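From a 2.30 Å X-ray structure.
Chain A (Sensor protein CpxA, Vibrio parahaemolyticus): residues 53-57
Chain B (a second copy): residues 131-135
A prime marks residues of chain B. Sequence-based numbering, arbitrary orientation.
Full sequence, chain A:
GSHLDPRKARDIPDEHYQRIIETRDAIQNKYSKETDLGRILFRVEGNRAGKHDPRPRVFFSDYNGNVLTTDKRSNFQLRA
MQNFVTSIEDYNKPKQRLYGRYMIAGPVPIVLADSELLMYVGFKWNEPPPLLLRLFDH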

ATOM      1  N   ASP A  53       6.127 -19.923  10.129  1.00 36.90           N
ATOM      2  CA  ASP A  53       7.057 -18.848  10.463  1.00 36.69           C
ATOM      3  C   ASP A  53       6.590 -17.527   9.854  1.00 39.34           C
ATOM      4  O   ASP A  53       6.508 -17.399   8.633  1.00 42.70           O
ATOM      5  N   PRO A  54       6.279 -16.539  10.711  1.00 41.04           N
ATOM      6  CA  PRO A  54       5.727 -15.246  10.290  1.00 36.24           C
ATOM      7  C   PRO A  54       6.740 -14.376   9.552  1.00 40.48           C
ATOM      8  O   PRO A  54       6.345 -13.450   8.841  1.00 45.59           O
ATOM      9  N   ARG A  55       8.025 -14.670   9.722  1.00 38.31           N
ATOM     10  CA  ARG A  55       9.084 -13.888   9.093  1.00 41.83           C
ATOM     11  C   ARG A  55       8.984 -13.908   7.572  1.00 40.48           C
ATOM     12  O   ARG A  55       8.553 -14.907   6.992  1.00 34.23           O
ATOM     13  N   PRO A  56       9.367 -12.791   6.925  1.00 37.01           N
ATOM     14  CA  PRO A  56       9.418 -12.727   5.462  1.00 30.72           C
ATOM     15  C   PRO A  56      10.350 -13.803   4.924  1.00 32.94           C
ATOM     16  O   PRO A  56      11.453 -13.971   5.440  1.00 31.74           O
ATOM     17  N   ARG A  57       9.896 -14.529   3.911  1.00 26.09           N
ATOM     18  CA  ARG A  57      10.684 -15.584   3.299  1.00 21.32           C
ATOM     19  C   ARG A  57      11.386 -15.097   2.037  1.00 27.72           C
ATOM     20  O   ARG A  57      10.761 -14.533   1.149  1.00 26.92           O
TER
ATOM     21  N   LEU B 131       4.340  -4.665  10.648  1.00115.02           N
ATOM     22  CA  LEU B 131       5.584  -4.131  10.114  1.00113.39           C
ATOM     23  C   LEU B 131       6.715  -5.143  10.265  1.00107.62           C
ATOM     24  O   LEU B 131       7.880  -4.796  10.114  1.00111.77           O
ATOM     25  N   LEU B 132       6.363  -6.390  10.566  1.00 94.88           N
ATOM     26  CA  LEU B 132       7.351  -7.424  10.872  1.00 84.69           C
ATOM     27  C   LEU B 132       8.330  -7.696   9.721  1.00 79.54           C
ATOM     28  O   LEU B 132       7.932  -8.020   8.600  1.00 70.42           O
ATOM     29  N   LEU B 133       9.615  -7.522  10.018  1.00 80.84           N
ATOM     30  CA  LEU B 133      10.705  -7.763   9.075  1.00 78.35           C
ATOM     31  C   LEU B 133      11.921  -8.230   9.867  1.00 90.45           C
ATOM     32  O   LEU B 133      11.858  -8.320  11.093  1.00 96.54           O
ATOM     33  N   ARG B 134      13.030  -8.517   9.188  1.00 90.09           N
ATOM     34  CA  ARG B 134      14.202  -9.024   9.895  1.00 91.67           C
ATOM     35  C   ARG B 134      15.536  -8.804   9.185  1.00 86.83           C
ATOM     36  O   ARG B 134      15.582  -8.369   8.033  1.00 80.56           O
ATOM     37  N   LEU B 135      16.615  -9.112   9.902  1.00 88.08           N
ATOM     38  CA  LEU B 135      17.972  -9.006   9.387  1.00 88.10           C
ATOM     39  C   LEU B 135      18.820 -10.230   9.764  1.00 87.38           C
ATOM     40  O   LEU B 135      20.029 -10.246   9.539  1.00 89.15           O
TER

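What does Asp53 do from outside the contact? Its side chain, chi1 t, comes no nearer to the chain B stretch than Asp53 OD2 to Arg134′ NH1, 6.4 Å, but holds Arg55 in place. Asp53 OD2 accepts from Arg55 N (3.0 Å) and Arg55 NE (2.6 Å), while Arg55 NH2 forms a salt bridge with Asp53 OD1 at a very short 2.4 Å.

How does Pro54 meet the second copy? Its CA-to-CB bond runs sideways, yet Pro54 CB lies 3.9 Å from Leu132′ CD2, an apolar contact. The same methyl, Leu132′ CD2, sits 3.3 Å from Pro54 O. The Leu132′ CA-to-CB bond points toward chain A, both chi angles off the wells.

Where does Arg55 go? Its chi1–chi3 are m, t, m, and although CB points sideways, the end comes nearer. Arg55 NH1 lies 2.9 Å from Arg134′ NH2, over one face of the Arg134′ guanidinium. Both atoms are donors on like-charged groups, so this is no hydrogen bond. The Arg134′ CA-to-CB bond points toward chain A, chi1 t, chi2 and chi3 off. Arg55 CA is 4.0 Å from Leu132′ CD1.

What does Pro56 add? Its CA-to-CB bond points toward chain B; the ring is C-gamma exo, and Pro56 CG lies 3.8 Å from Leu132′ O and 4.0 Å from Leu133′ CA. The Leu133′ CA-to-CB bond points away.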

ATOM      1  CB  ASP A  53       8.458 -19.200   9.956  1.00 26.46           C
ATOM      2  CG  ASP A  53       9.545 -18.367  10.598  1.00 20.41           C
ATOM      3  OD1 ASP A  53      10.625 -18.928  10.867  1.00 23.67           O
ATOM      4  OD2 ASP A  53       9.334 -17.157  10.827  1.00 29.14           O
ATOM      5  CB  PRO A  54       5.347 -14.588  11.617  1.00 31.31           C
ATOM      6  CG  PRO A  54       6.285 -15.183  12.603  1.00 32.65           C
ATOM      7  CD  PRO A  54       6.451 -16.610  12.174  1.00 35.34           C
ATOM      8  CB  ARG A  55      10.452 -14.407   9.538  1.00 39.09           C
ATOM      9  CG  ARG A  55      10.798 -14.057  10.969  1.00 47.64           C
ATOM     10  CD  ARG A  55      11.973 -14.868  11.467  1.00 59.25           C
ATOM     11  NE  ARG A  55      11.599 -16.228  11.835  1.00 65.62           N
ATOM     12  CZ  ARG A  55      12.431 -17.107  12.380  1.00 61.12           C
ATOM     13  NH1 ARG A  55      13.690 -16.772  12.619  1.00 53.30           N
ATOM     14  NH2 ARG A  55      12.004 -18.325  12.685  1.00 66.91           N
ATOM     15  CB  PRO A  56      10.012 -11.341   5.191  1.00 28.19           C
ATOM     16  CG  PRO A  56       9.693 -10.544   6.407  1.00 30.87           C
ATOM     17  CD  PRO A  56       9.742 -11.508   7.549  1.00 34.14           C
ATOM     18  CB  ARG A  57       9.790 -16.774   2.963  1.00 20.00           C
ATOM     19  CG  ARG A  57      10.481 -17.812   2.115  1.00 34.71           C
ATOM     20  CD  ARG A  57       9.638 -19.052   1.936  1.00 33.95           C
ATOM     21  NE  ARG A  57      10.311 -19.998   1.055  1.00 39.91           N
ATOM     22  CZ  ARG A  57       9.777 -21.139   0.635  1.00 43.35           C
ATOM     23  NH1 ARG A  57       8.554 -21.481   1.018  1.00 39.66           N
ATOM     24  NH2 ARG A  57      10.468 -21.937  -0.171  1.00 43.29           N
TER
ATOM     25  CB  LEU B 131       5.952  -2.805  10.806  1.00115.02           C
ATOM     26  CG  LEU B 131       6.090  -2.731  12.338  1.00113.47           C
ATOM     27  CD1 LEU B 131       7.477  -3.145  12.824  1.00112.85           C
ATOM     28  CD2 LEU B 131       5.747  -1.334  12.839  1.00109.21           C
ATOM     29  CB  LEU B 132       6.654  -8.709  11.354  1.00 78.15           C
ATOM     30  CG  LEU B 132       6.885 -10.082  10.710  1.00 66.86           C
ATOM     31  CD1 LEU B 132       7.920 -10.909  11.468  1.00 55.86           C
ATOM     32  CD2 LEU B 132       5.563 -10.828  10.615  1.00 67.92           C
ATOM     33  CB  LEU B 133      11.032  -6.489   8.294  1.00 65.73           C
ATOM     34  CG  LEU B 133      10.688  -5.167   8.988  1.00 63.11           C
ATOM     35  CD1 LEU B 133      11.623  -4.853  10.158  1.00 65.25           C
ATOM     36  CD2 LEU B 133      10.664  -4.023   7.989  1.00 61.03           C
ATOM     37  CB  ARG B 134      14.017 -10.512  10.203  1.00 94.78           C
ATOM     38  CG  ARG B 134      14.738 -11.000  11.449  1.00 97.39           C
ATOM     39  CD  ARG B 134      13.950 -12.104  12.116  1.00101.04           C
ATOM     40  NE  ARG B 134      14.779 -13.270  12.393  1.00104.25           N
ATOM     41  CZ  ARG B 134      15.186 -14.130  11.465  1.00108.11           C
ATOM     42  NH1 ARG B 134      14.837 -13.954  10.197  1.00110.93           N
ATOM     43  NH2 ARG B 134      15.936 -15.168  11.802  1.00106.37           N
ATOM     44  CB  LEU B 135      18.624  -7.715   9.894  1.00 90.11           C
ATOM     45  CG  LEU B 135      19.832  -7.165   9.131  1.00 88.29           C
ATOM     46  CD1 LEU B 135      19.610  -5.708   8.733  1.00 89.63           C
ATOM     47  CD2 LEU B 135      21.106  -7.310   9.948  1.00 82.22           C
TER